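Local coordinates for fructosamine deglycase FrlB (Bacillus subtilis, PDB 3EUA), which converts a range of fructosamine 6-phosphates to glucose 6-phosphate and a free amino acid, at residues A[198-203]-A[247-252]. Numbering follows the deposited sequence.
Sequences TMASGA and IILLGL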
loop_
_atom_site.group_PDB
_atom_site.type_symbol
_atom_site.label_atom_id
_atom_site.label_comp_id
_atom_site.label_asym_id
_atom_site.label_seq_id
_atom_site.Cartn_x
_atom_site.Cartn_y
_atom_site.Cartn_z
ATOM N N THR A 198 3.169 11.963 7.662
ATOM C CA THR A 198 4.375 11.824 6.895
ATOM C C THR A 198 3.899 11.745 5.442
ATOM O O THR A 198 2.694 11.483 5.163
ATOM C CB THR A 198 5.223 10.586 7.242
ATOM O OG1 THR A 198 4.489 9.386 6.939
ATOM C CG2 THR A 198 5.674 10.619 8.713
HETATM N N MSE A 199 4.806 12.020 4.523
HETATM C CA MSE A 199 4.486 11.982 3.099
HETATM C C MSE A 199 5.711 11.782 2.205
HETATM O O MSE A 199 6.738 12.360 2.425
HETATM C CB MSE A 199 3.737 13.255 2.720
HETATM C CG MSE A 199 3.437 13.383 1.278
HETATM SE SE MSE A 199 1.966 14.573 0.866
HETATM C CE MSE A 199 2.655 14.710 -0.694
ATOM N N ALA A 200 5.574 10.931 1.203
ATOM C CA ALA A 200 6.643 10.627 0.241
ATOM C C ALA A 200 6.045 9.781 -0.900
ATOM O O ALA A 200 4.845 9.454 -0.868
ATOM C CB ALA A 200 7.804 9.899 0.902
ATOM N N SER A 201 6.855 9.487 -1.917
ATOM C CA SER A 201 6.439 8.667 -3.061
ATOM C C SER A 201 7.570 7.751 -3.517
ATOM O O SER A 201 8.651 7.710 -2.919
ATOM C CB SER A 201 5.974 9.551 -4.231
ATOM O OG SER A 201 7.042 10.332 -4.736
ATOM N N GLY A 202 7.287 6.934 -4.516
ATOM C CA GLY A 202 8.305 6.048 -5.076
ATOM C C GLY A 202 9.038 5.181 -4.079
ATOM O O GLY A 202 8.427 4.577 -3.215
ATOM N N ALA A 203 10.363 5.167 -4.169
ATOM C CA ALA A 203 11.223 4.355 -3.320
ATOM C C ALA A 203 11.320 4.849 -1.889
ATOM O O ALA A 203 11.880 4.153 -1.058
ATOM C CB ALA A 203 12.607 4.262 -3.927
ATOM N N ILE A 247 5.575 15.798 7.903
ATOM C CA ILE A 247 6.961 15.487 7.642
ATOM C C ILE A 247 6.937 15.088 6.175
ATOM O O ILE A 247 6.238 14.134 5.805
ATOM C CB ILE A 247 7.519 14.296 8.431
ATOM C CG1 ILE A 247 7.624 14.596 9.927
ATOM C CG2 ILE A 247 8.909 13.879 7.869
ATOM C CD1 ILE A 247 7.900 13.326 10.722
ATOM N N ILE A 248 7.696 15.795 5.358
ATOM C CA ILE A 248 7.725 15.580 3.920
ATOM C C ILE A 248 9.097 15.178 3.431
ATOM O O ILE A 248 10.098 15.838 3.709
ATOM C CB ILE A 248 7.295 16.872 3.233
ATOM C CG1 ILE A 248 5.830 17.140 3.591
ATOM C CG2 ILE A 248 7.566 16.796 1.707
ATOM C CD1 ILE A 248 5.212 18.405 2.978
ATOM N N LEU A 249 9.145 14.058 2.714
ATOM C CA LEU A 249 10.406 13.540 2.216
ATOM C C LEU A 249 10.537 13.710 0.719
ATOM O O LEU A 249 9.617 13.419 -0.020
ATOM C CB LEU A 249 10.543 12.050 2.507
ATOM C CG LEU A 249 10.341 11.636 3.957
ATOM C CD1 LEU A 249 10.409 10.099 4.036
ATOM C CD2 LEU A 249 11.303 12.346 4.913
ATOM N N LEU A 250 11.676 14.202 0.284
ATOM C CA LEU A 250 11.933 14.360 -1.131
ATOM C C LEU A 250 13.157 13.524 -1.424
ATOM O O LEU A 250 14.220 13.731 -0.833
ATOM C CB LEU A 250 12.123 15.816 -1.542
ATOM C CG LEU A 250 10.897 16.709 -1.363
ATOM C CD1 LEU A 250 10.957 17.391 0.033
ATOM C CD2 LEU A 250 10.875 17.696 -2.489
ATOM N N GLY A 251 12.997 12.556 -2.322
ATOM C CA GLY A 251 14.074 11.648 -2.680
ATOM C C GLY A 251 14.739 12.043 -3.971
ATOM O O GLY A 251 14.600 13.176 -4.433
ATOM N N LEU A 252 15.445 11.092 -4.548
ATOM C CA LEU A 252 16.192 11.318 -5.789
ATOM C C LEU A 252 15.764 10.344 -6.903
ATOM O O LEU A 252 16.465 10.167 -7.929
ATOM C CB LEU A 252 17.699 11.158 -5.519
ATOM C CG LEU A 252 18.353 12.116 -4.510
ATOM C CD1 LEU A 252 19.777 11.713 -4.208
ATOM C CD2 LEU A 252 18.288 13.574 -5.002
#
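Thr198 and Met199 lie beside Ile247 and Ile248 as neighbouring parallel strands, with axes 4.7 Å apart and N-to-C directions 17° from each other. In the staggered pattern of a parallel ladder, Met199 O accepts a straight hydrogen bond from Leu249 N at 3.0 Å. Met199 N reaches Ile247 O at 2.9 Å, but the bend at the hydrogen (123°) makes this hydrogen bond weak, and Thr198 CA adds a C-H...O contact to the same oxygen at 3.2 Å.

On one face Thr198 and Ile247 run side by side. Thr198 CG2, anti to its carbonyl carbon, meets Ile247 CD1 at 4.0 Å, while OG1 turns to Ser212 OG in helix 205-220; threonine thus offers a methyl to the neighbouring isoleucine and a hydroxyl to the helix. Further on, Ala200 CB rests 3.8 Å from Leu249 CB, small enough to sit beside the leucine and against Ala208. The other face carries Met199 and Ile248, whose CB and CG1 pass at 4.5 Å; the long methionine chain (selenomethionine in the crystal), CG anti to the backbone N (chi1 176°), also packs on Ala262. Beta-branched isoleucines suit extended strands, and with Leu249 they give this buried one apolar surface.

These are the two central strands of the four-stranded parallel sheet in the second SIS domain, between strands 226-228 and 273-277. Helix 205-220 covers the Thr198, Ile247 and Leu249 face, and helix 256-269 packs against Met199. Past the strand ends, Glu259 of that helix hydrogen-bonds the backbone N of both Ser201 and Gly251, while Glu63 of the second subunit hydrogen-bonds Gly202 N.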